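Local coordinates for protein cytochrome P450 reductase (Amycolatopsis methanolica 239, PDB 5OGX) that passes electrons from NADH, through FAD and a [2Fe-2S] cluster, to a partner cytochrome P450 that O-demethylates lignin-derived aromatics such as guaiacol, at residues L47-E53 / L82-R88; S8-V14 / F26-V31; V238-H242 / A288-V293. All coordinates share one frame; numbering follows the deposited sequence. Where two conformers were deposited one is given.

Overall arrangement
Interactions 1 and 2 lie about 13 Å apart, centre to centre, in the 2Fe-2S ferredoxin-like part of the chain and share its mixed sheet: strands 5-9 and 85-88 are neighbours there, and the backbone of S8 meets those of T85 and V87. Interaction 2 closes first along the chain, then interaction 1, and interaction 3 follows much later in the NAD-binding domain. Interaction 3 sits on the other side of the chain's centre, about 44 Å from interaction 1 and 39 Å from interaction 2, centre to centre, touching neither. The contacts thus belong to the two ends of the electron path, the NADH-binding domain and the iron-sulfur domain.

Interaction 1 (L47-E53 / L82-R88); sequences LQVLSGE and LADTEVR
Q48 OE1 sits at the edge of the R88 guanidinium, near its plane, and R88 grips this one oxygen side-on with NE and NH2. The NE bond is the better of the two, 3.0 Å from R88 NE to Q48 OE1, and lies in the amide's carbonyl plane; NH2 comes in from above that plane, and the amide and guanidinium planes stand 69° apart. R88 can turn its head back onto Q48 because its chain, extended to CD, bends there (chi3 61°).

Beneath this clasp the backbones pair antiparallel, with R88 N giving Q48 O a 2.8 Å bond. V49 and V87 follow as a non-hydrogen-bonded pair on the face opposite Q48 and R88. There L47 CD1 packs against V87 CG2 at 4.0 Å, and L22 of helix 22-28 touches both side chains. The pairing then slips by one residue: E86 O accepts from L50 N at 2.7 Å and, weakly, from S51 N. A water joins S51 OG to E86 OE2.

Where strand 46-51 ends, T85 OG1 gives its proton to A83 O and accepts a hydrogen bond from E53 N, 3.2 Å from T85 OG1, while L82 N bonds almost straight to E53 O (175°). G52 has positive phi, a backbone shape that suits glycine, and a CB here would run into D84 O and T85 OG1. L50 and S51 facing E86 make a classic beta bulge, set between two inner strands, 46-51 and 85-88, of the mixed sheet of a 2Fe-2S ferredoxin domain, where L47 lies two residues after the cluster ligand C45.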
loop_
_atom_site.group_PDB
_atom_site.type_symbol
_atom_site.label_atom_id
_atom_site.label_comp_id
_atom_site.label_asym_id
_atom_site.label_seq_id
_atom_site.Cartn_x
_atom_site.Cartn_y
_atom_site.Cartn_z
ATOM N N LEU A 47 -5.892 18.493 1.970
ATOM C CA LEU A 47 -5.509 19.644 1.168
ATOM C C LEU A 47 -6.097 20.889 1.804
ATOM O O LEU A 47 -7.130 20.817 2.470
ATOM C CB LEU A 47 -6.079 19.574 -0.257
ATOM C CG LEU A 47 -5.804 18.454 -1.244
ATOM C CD1 LEU A 47 -6.706 18.611 -2.432
ATOM C CD2 LEU A 47 -4.368 18.566 -1.660
ATOM N N GLN A 48 -5.458 22.034 1.573
ATOM C CA GLN A 48 -6.109 23.321 1.799
ATOM C C GLN A 48 -6.646 23.831 0.473
ATOM O O GLN A 48 -5.908 23.907 -0.515
ATOM C CB GLN A 48 -5.164 24.364 2.413
ATOM C CG GLN A 48 -5.857 25.736 2.585
ATOM C CD GLN A 48 -4.898 26.883 2.901
ATOM O OE1 GLN A 48 -3.680 26.740 2.816
ATOM N NE2 GLN A 48 -5.457 28.039 3.259
ATOM N N VAL A 49 -7.931 24.174 0.444
ATOM C CA VAL A 49 -8.509 24.808 -0.733
ATOM C C VAL A 49 -8.164 26.291 -0.661
ATOM O O VAL A 49 -8.623 26.993 0.241
ATOM C CB VAL A 49 -10.025 24.592 -0.803
ATOM C CG1 VAL A 49 -10.601 25.349 -1.981
ATOM C CG2 VAL A 49 -10.325 23.099 -0.923
ATOM N N LEU A 50 -7.353 26.768 -1.603
ATOM C CA LEU A 50 -6.918 28.165 -1.598
ATOM C C LEU A 50 -7.900 29.083 -2.308
ATOM O O LEU A 50 -8.098 30.223 -1.881
ATOM C CB LEU A 50 -5.541 28.298 -2.252
ATOM C CG LEU A 50 -4.433 27.466 -1.595
ATOM C CD1 LEU A 50 -3.210 27.324 -2.506
ATOM C CD2 LEU A 50 -4.034 28.103 -0.270
ATOM N N SER A 51 -8.497 28.606 -3.399
ATOM C CA SER A 51 -9.525 29.329 -4.126
ATOM C C SER A 51 -10.383 28.308 -4.856
ATOM O O SER A 51 -9.924 27.204 -5.172
ATOM C CB SER A 51 -8.924 30.342 -5.108
ATOM O OG SER A 51 -8.130 29.681 -6.076
ATOM N N GLY A 52 -11.632 28.675 -5.102
ATOM C CA GLY A 52 -12.590 27.767 -5.701
ATOM C C GLY A 52 -13.510 27.141 -4.672
ATOM O O GLY A 52 -13.749 27.676 -3.588
ATOM N N GLU A 53 -14.036 25.971 -5.028
ATOM C CA GLU A 53 -15.056 25.345 -4.204
ATOM C C GLU A 53 -15.138 23.872 -4.563
ATOM O O GLU A 53 -15.004 23.498 -5.733
ATOM C CB GLU A 53 -16.424 26.023 -4.392
ATOM C CG GLU A 53 -17.464 25.604 -3.357
ATOM C CD GLU A 53 -18.888 25.978 -3.747
ATOM O OE1 GLU A 53 -19.105 26.432 -4.895
ATOM O OE2 GLU A 53 -19.793 25.808 -2.900
ATOM N N LEU A 82 -16.392 22.196 -7.806
ATOM C CA LEU A 82 -17.585 22.884 -8.292
ATOM C C LEU A 82 -17.231 24.159 -9.041
ATOM O O LEU A 82 -18.132 24.870 -9.514
ATOM C CB LEU A 82 -18.525 23.194 -7.126
ATOM C CG LEU A 82 -18.893 22.002 -6.244
ATOM C CD1 LEU A 82 -19.480 22.467 -4.916
ATOM C CD2 LEU A 82 -19.860 21.083 -6.974
ATOM N N ALA A 83 -15.942 24.459 -9.153
ATOM C CA ALA A 83 -15.412 25.604 -9.884
ATOM C C ALA A 83 -13.923 25.351 -10.069
ATOM O O ALA A 83 -13.372 24.391 -9.525
ATOM C CB ALA A 83 -15.663 26.918 -9.140
ATOM N N ASP A 84 -13.271 26.210 -10.848
ATOM C CA ASP A 84 -11.816 26.140 -10.915
ATOM C C ASP A 84 -11.256 26.309 -9.512
ATOM O O ASP A 84 -11.676 27.203 -8.767
ATOM C CB ASP A 84 -11.262 27.214 -11.846
ATOM C CG ASP A 84 -11.753 27.060 -13.260
ATOM O OD1 ASP A 84 -12.337 26.002 -13.574
ATOM O OD2 ASP A 84 -11.548 27.998 -14.055
ATOM N N THR A 85 -10.335 25.424 -9.135
ATOM C CA THR A 85 -9.950 25.283 -7.738
ATOM C C THR A 85 -8.443 25.141 -7.626
ATOM O O THR A 85 -7.834 24.331 -8.329
ATOM C CB THR A 85 -10.661 24.079 -7.107
ATOM O OG1 THR A 85 -12.065 24.356 -7.018
ATOM C CG2 THR A 85 -10.118 23.763 -5.716
ATOM N N GLU A 86 -7.853 25.940 -6.745
ATOM C CA GLU A 86 -6.427 25.910 -6.455
ATOM C C GLU A 86 -6.234 25.335 -5.060
ATOM O O GLU A 86 -6.893 25.776 -4.117
ATOM C CB GLU A 86 -5.834 27.323 -6.531
ATOM C CG GLU A 86 -4.367 27.380 -6.152
ATOM C CD GLU A 86 -3.803 28.793 -6.130
ATOM O OE1 GLU A 86 -2.577 28.926 -5.912
ATOM O OE2 GLU A 86 -4.570 29.761 -6.327
ATOM N N VAL A 87 -5.329 24.360 -4.918
ATOM C CA VAL A 87 -5.175 23.689 -3.636
ATOM C C VAL A 87 -3.716 23.683 -3.201
ATOM O O VAL A 87 -2.798 23.881 -3.995
ATOM C CB VAL A 87 -5.718 22.245 -3.667
ATOM C CG1 VAL A 87 -7.187 22.241 -4.088
ATOM C CG2 VAL A 87 -4.879 21.377 -4.584
ATOM N N ARG A 88 -3.520 23.473 -1.906
ATOM C CA ARG A 88 -2.191 23.319 -1.334
ATOM C C ARG A 88 -2.129 21.970 -0.656
ATOM O O ARG A 88 -2.968 21.655 0.196
ATOM C CB ARG A 88 -1.859 24.420 -0.329
ATOM C CG ARG A 88 -0.466 24.199 0.302
ATOM C CD ARG A 88 -0.135 25.255 1.330
ATOM N NE ARG A 88 -1.064 25.273 2.458
ATOM C CZ ARG A 88 -1.093 24.371 3.432
ATOM N NH1 ARG A 88 -0.234 23.359 3.447
ATOM N NH2 ARG A 88 -1.974 24.503 4.416
HETATM O O HOH W 1 -6.148 30.315 -8.307
#

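Interaction 2 (S8-V14 / F26-V31); sequences SVGGRRV and FLRGGV
V9 CG1 is the knob that presses on the F26 ring: it lies over one face, 3.8 Å from the ring centroid and 20° off the normal, a CH-pi contact displaced toward the rim at CE1 and CZ. V9 reaches it because CG1 stands between the backbone N and the carbonyl carbon (chi1 64°). V14 meets the same ring obliquely, CG2 lying 3.7 Å from F26 CD1, while the carbonyl carbon of S8 (C) comes up to F26 CZ. The ring fills the hollow between the side chains of V9 and V14 on one face of the hairpin, whose tip is a type I' turn from V9 to R12 made by G10 and G11.

V31 is the second bump. Its CG1 packs on V9 CG1 at 4.0 Å, and its CG2 meets V14 CG1 tip to tip at 3.9 Å. The same CG2 also sits over the centre of one face of the R12 guanidinium, 3.5 Å from R12 CZ; R12 bends at chi2 and chi3 to lay that flat group across the methyl. An alanine in place of F26 would remove the ring and is likely to open a gap between V9 and V14, leaving V9 CG1 without the face it rests on.

A CB on G29 would point at V14 CG1 and clash with it, which the glycine avoids. G30, with positive phi, is the C-prime residue of a Schellman motif that ends helix 22-28 and turns V31 back to the hairpin. V9 packs on V87, linking the hairpin to its neighbour strand 85-88. F26 also touches M33 and V7 of strand 5-9, and L27 meets L194 of strand 187-194, so the helix lies between the ferredoxin sheet and the FAD-binding domain.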
loop_
_atom_site.group_PDB
_atom_site.type_symbol
_atom_site.label_atom_id
_atom_site.label_comp_id
_atom_site.label_asym_id
_atom_site.label_seq_id
_atom_site.Cartn_x
_atom_site.Cartn_y
_atom_site.Cartn_z
ATOM N N SER A 8 -5.431 22.989 -9.696
ATOM C CA SER A 8 -3.992 23.176 -9.700
ATOM C C SER A 8 -3.428 22.913 -8.313
ATOM O O SER A 8 -4.066 23.201 -7.299
ATOM C CB SER A 8 -3.608 24.587 -10.143
ATOM O OG SER A 8 -4.080 25.541 -9.216
ATOM N N VAL A 9 -2.211 22.383 -8.293
ATOM C CA VAL A 9 -1.422 22.237 -7.071
ATOM C C VAL A 9 0.043 22.407 -7.441
ATOM O O VAL A 9 0.496 21.889 -8.462
ATOM C CB VAL A 9 -1.657 20.878 -6.375
ATOM C CG1 VAL A 9 -1.198 19.695 -7.246
ATOM C CG2 VAL A 9 -0.923 20.843 -5.037
ATOM N N GLY A 10 0.785 23.144 -6.613
ATOM C CA GLY A 10 2.216 23.296 -6.838
ATOM C C GLY A 10 2.599 23.860 -8.189
ATOM O O GLY A 10 3.641 23.482 -8.738
ATOM N N GLY A 11 1.787 24.749 -8.747
ATOM C CA GLY A 11 2.063 25.308 -10.053
ATOM C C GLY A 11 1.676 24.438 -11.228
ATOM O O GLY A 11 1.883 24.855 -12.377
ATOM N N ARG A 12 1.105 23.264 -10.987
ATOM C CA ARG A 12 0.735 22.318 -12.033
ATOM C C ARG A 12 -0.781 22.264 -12.162
ATOM O O ARG A 12 -1.485 22.070 -11.167
ATOM C CB ARG A 12 1.286 20.923 -11.717
ATOM C CG ARG A 12 2.795 20.769 -11.925
ATOM C CD ARG A 12 3.106 20.094 -13.267
ATOM N NE ARG A 12 3.493 18.690 -13.106
ATOM C CZ ARG A 12 3.286 17.742 -14.018
ATOM N NH1 ARG A 12 2.687 18.034 -15.165
ATOM N NH2 ARG A 12 3.675 16.495 -13.781
ATOM N N ARG A 13 -1.284 22.393 -13.387
ATOM C CA ARG A 13 -2.713 22.353 -13.647
ATOM C C ARG A 13 -3.098 21.057 -14.353
ATOM O O ARG A 13 -2.374 20.578 -15.229
ATOM C CB ARG A 13 -3.144 23.543 -14.512
ATOM C CG ARG A 13 -4.586 23.455 -15.018
ATOM C CD ARG A 13 -4.805 24.332 -16.238
ATOM N NE ARG A 13 -6.109 24.094 -16.857
ATOM C CZ ARG A 13 -6.744 24.989 -17.603
ATOM N NH1 ARG A 13 -6.188 26.173 -17.807
ATOM N NH2 ARG A 13 -7.927 24.704 -18.141
ATOM N N VAL A 14 -4.242 20.495 -13.967
ATOM C CA VAL A 14 -4.919 19.462 -14.744
ATOM C C VAL A 14 -6.383 19.866 -14.871
ATOM O O VAL A 14 -6.860 20.785 -14.202
ATOM C CB VAL A 14 -4.780 18.054 -14.124
ATOM C CG1 VAL A 14 -3.307 17.720 -13.873
ATOM C CG2 VAL A 14 -5.577 17.953 -12.849
ATOM N N PHE A 26 -5.393 14.563 -10.620
ATOM C CA PHE A 26 -3.957 14.820 -10.546
ATOM C C PHE A 26 -3.160 13.572 -10.916
ATOM O O PHE A 26 -2.283 13.626 -11.781
ATOM C CB PHE A 26 -3.555 15.320 -9.148
ATOM C CG PHE A 26 -3.957 16.762 -8.881
ATOM C CD1 PHE A 26 -3.544 17.781 -9.728
ATOM C CD2 PHE A 26 -4.748 17.086 -7.791
ATOM C CE1 PHE A 26 -3.929 19.109 -9.509
ATOM C CE2 PHE A 26 -5.130 18.414 -7.558
ATOM C CZ PHE A 26 -4.716 19.423 -8.415
ATOM N N LEU A 27 -3.456 12.426 -10.291
ATOM C CA LEU A 27 -2.626 11.257 -10.580
ATOM C C LEU A 27 -2.782 10.792 -12.025
ATOM O O LEU A 27 -1.818 10.310 -12.631
ATOM C CB LEU A 27 -2.939 10.103 -9.624
ATOM C CG LEU A 27 -2.710 10.333 -8.131
ATOM C CD1 LEU A 27 -3.112 9.071 -7.346
ATOM C CD2 LEU A 27 -1.266 10.722 -7.828
ATOM N N ARG A 28 -3.983 10.895 -12.587
ATOM C CA ARG A 28 -4.138 10.531 -13.993
ATOM C C ARG A 28 -3.325 11.448 -14.900
ATOM O O ARG A 28 -2.905 11.035 -15.988
ATOM C CB ARG A 28 -5.616 10.558 -14.383
ATOM C CG ARG A 28 -6.403 9.369 -13.828
ATOM C CD ARG A 28 -7.793 9.330 -14.413
ATOM N NE ARG A 28 -8.561 8.186 -13.937
ATOM C CZ ARG A 28 -8.588 7.002 -14.543
ATOM N NH1 ARG A 28 -7.879 6.804 -15.645
ATOM N NH2 ARG A 28 -9.330 6.018 -14.050
ATOM N N GLY A 29 -3.073 12.678 -14.464
ATOM C CA GLY A 29 -2.182 13.578 -15.166
ATOM C C GLY A 29 -0.715 13.438 -14.824
ATOM O O GLY A 29 0.091 14.261 -15.273
ATOM N N GLY A 30 -0.340 12.427 -14.038
ATOM C CA GLY A 30 1.040 12.269 -13.620
ATOM C C GLY A 30 1.516 13.305 -12.628
ATOM O O GLY A 30 2.724 13.528 -12.516
ATOM N N VAL A 31 0.592 13.963 -11.922
ATOM C CA VAL A 31 0.903 15.026 -10.968
ATOM C C VAL A 31 0.708 14.436 -9.581
ATOM O O VAL A 31 -0.412 14.058 -9.221
ATOM C CB VAL A 31 -0.002 16.252 -11.162
ATOM C CG1 VAL A 31 0.239 17.264 -10.042
ATOM C CG2 VAL A 31 0.205 16.866 -12.543
#

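Interaction 3 (V238-H242 / A288-V293); sequences VLLYH and AFVEDV
Y241 OH donates a 2.7 Å hydrogen bond to D292 OD2, which lies at the edge of the tyrosine ring, in its plane, and accepts through its anti lone pair, the one turned away from the other carboxylate oxygen. Ring and carboxylate planes are 32° apart, and the two side chains run past each other in opposite directions.

The rest of the ring rests on the preceding helical turn. F289 CB approaches Y241 CE1 at 3.7 Å, off-centre over the ring, in a CH-pi contact 29° from the normal, and F289 N lies over a face of the ring. A288 CB comes obliquely to Y241 CE2 at 3.9 Å. Two residues earlier on the same face of the strand, L239 CD1 reaches V293 CG2 at 3.8 Å and the edge of the F289 ring, 4.2 Å from F289 CD1.

W299 meets the F289 ring edge-to-face, and the F317 ring also meets it. V211 of strand 210-215 touches both Y241 and F289, and V269 of strand 266-272 touches Y241. In the helix, D292 N bonds to A288 O at 3.0 Å, which sets the aspartate one turn after the alanine. Thus helix 285-292 packs on the parallel sheet of the NAD-binding domain, strand and helix directions 145° apart.

D292 OD2 also takes a salt bridge from R281 NH1, with a long, weak ion pair to R267. This setting would be expected to favour the ionised form of D292 and to share its negative charge between R281 and the phenol within a largely apolar interface.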
loop_
_atom_site.group_PDB
_atom_site.type_symbol
_atom_site.label_atom_id
_atom_site.label_comp_id
_atom_site.label_asym_id
_atom_site.label_seq_id
_atom_site.Cartn_x
_atom_site.Cartn_y
_atom_site.Cartn_z
ATOM N N VAL A 238 18.223 -6.269 5.988
ATOM C CA VAL A 238 16.783 -6.206 5.750
ATOM C C VAL A 238 16.165 -7.313 6.591
ATOM O O VAL A 238 16.393 -8.499 6.316
ATOM C CB VAL A 238 16.448 -6.394 4.264
ATOM C CG1 VAL A 238 14.936 -6.476 4.044
ATOM C CG2 VAL A 238 17.084 -5.302 3.411
ATOM N N LEU A 239 15.411 -6.946 7.626
ATOM C CA LEU A 239 14.747 -7.902 8.501
ATOM C C LEU A 239 13.256 -7.887 8.184
ATOM O O LEU A 239 12.589 -6.858 8.363
ATOM C CB LEU A 239 14.975 -7.570 9.973
ATOM C CG LEU A 239 16.396 -7.419 10.495
ATOM C CD1 LEU A 239 16.349 -7.310 12.012
ATOM C CD2 LEU A 239 17.237 -8.593 10.084
ATOM N N LEU A 240 12.739 -9.012 7.697
ATOM C CA LEU A 240 11.351 -9.096 7.257
ATOM C C LEU A 240 10.612 -10.064 8.180
ATOM O O LEU A 240 10.918 -11.260 8.199
ATOM C CB LEU A 240 11.290 -9.558 5.803
ATOM C CG LEU A 240 9.924 -9.879 5.210
ATOM C CD1 LEU A 240 8.950 -8.708 5.378
ATOM C CD2 LEU A 240 10.093 -10.261 3.746
ATOM N N TYR A 241 9.672 -9.546 8.970
ATOM C CA TYR A 241 8.903 -10.366 9.905
ATOM C C TYR A 241 7.501 -10.555 9.349
ATOM O O TYR A 241 6.867 -9.587 8.921
ATOM C CB TYR A 241 8.823 -9.724 11.296
ATOM C CG TYR A 241 10.153 -9.561 11.991
ATOM C CD1 TYR A 241 10.972 -8.489 11.691
ATOM C CD2 TYR A 241 10.582 -10.479 12.955
ATOM C CE1 TYR A 241 12.192 -8.322 12.315
ATOM C CE2 TYR A 241 11.807 -10.325 13.587
ATOM C CZ TYR A 241 12.603 -9.239 13.270
ATOM O OH TYR A 241 13.822 -9.044 13.879
ATOM N N HIS A 242 7.009 -11.794 9.362
ATOM C CA HIS A 242 5.661 -12.092 8.876
ATOM C C HIS A 242 4.803 -12.527 10.060
ATOM O O HIS A 242 4.994 -13.621 10.598
ATOM C CB HIS A 242 5.705 -13.173 7.798
ATOM C CG HIS A 242 4.402 -13.360 7.088
ATOM N ND1 HIS A 242 4.088 -14.507 6.388
ATOM C CD2 HIS A 242 3.337 -12.530 6.955
ATOM C CE1 HIS A 242 2.880 -14.380 5.864
ATOM N NE2 HIS A 242 2.407 -13.183 6.179
ATOM N N ALA A 288 8.830 -9.284 18.157
ATOM C CA ALA A 288 10.010 -10.067 17.802
ATOM C C ALA A 288 11.147 -9.176 17.316
ATOM O O ALA A 288 12.319 -9.437 17.613
ATOM C CB ALA A 288 9.661 -11.110 16.741
ATOM N N PHE A 289 10.831 -8.124 16.555
ATOM C CA PHE A 289 11.885 -7.210 16.133
ATOM C C PHE A 289 12.513 -6.517 17.330
ATOM O O PHE A 289 13.740 -6.428 17.434
ATOM C CB PHE A 289 11.343 -6.169 15.154
ATOM C CG PHE A 289 12.271 -5.003 14.945
ATOM C CD1 PHE A 289 13.438 -5.155 14.215
ATOM C CD2 PHE A 289 11.948 -3.739 15.440
ATOM C CE1 PHE A 289 14.285 -4.101 13.996
ATOM C CE2 PHE A 289 12.801 -2.661 15.232
ATOM C CZ PHE A 289 13.969 -2.840 14.506
ATOM N N VAL A 290 11.674 -6.002 18.236
ATOM C CA VAL A 290 12.170 -5.332 19.434
ATOM C C VAL A 290 13.091 -6.258 20.219
ATOM O O VAL A 290 14.113 -5.828 20.765
ATOM C CB VAL A 290 10.990 -4.837 20.289
ATOM C CG1 VAL A 290 11.486 -4.303 21.618
ATOM C CG2 VAL A 290 10.199 -3.770 19.533
ATOM N N GLU A 291 12.755 -7.549 20.266
ATOM C CA GLU A 291 13.616 -8.523 20.942
ATOM C C GLU A 291 14.961 -8.663 20.233
ATOM O O GLU A 291 16.006 -8.771 20.884
ATOM C CB GLU A 291 12.930 -9.891 21.010
ATOM C CG GLU A 291 11.804 -10.005 22.016
ATOM C CD GLU A 291 10.908 -11.216 21.764
ATOM O OE1 GLU A 291 11.317 -12.130 21.011
ATOM O OE2 GLU A 291 9.784 -11.246 22.315
ATOM N N ASP A 292 14.951 -8.692 18.902
ATOM C CA ASP A 292 16.165 -8.897 18.116
ATOM C C ASP A 292 17.051 -7.660 18.061
ATOM O O ASP A 292 18.283 -7.783 17.997
ATOM C CB ASP A 292 15.803 -9.299 16.684
ATOM C CG ASP A 292 15.168 -10.668 16.595
ATOM O OD1 ASP A 292 15.289 -11.451 17.553
ATOM O OD2 ASP A 292 14.558 -10.968 15.551
ATOM N N VAL A 293 16.443 -6.476 18.060
ATOM C CA VAL A 293 17.109 -5.199 17.812
ATOM C C VAL A 293 16.630 -4.231 18.887
ATOM O O VAL A 293 15.674 -3.469 18.660
ATOM C CB VAL A 293 16.787 -4.691 16.396
ATOM C CG1 VAL A 293 17.491 -3.352 16.099
ATOM C CG2 VAL A 293 17.179 -5.762 15.350
#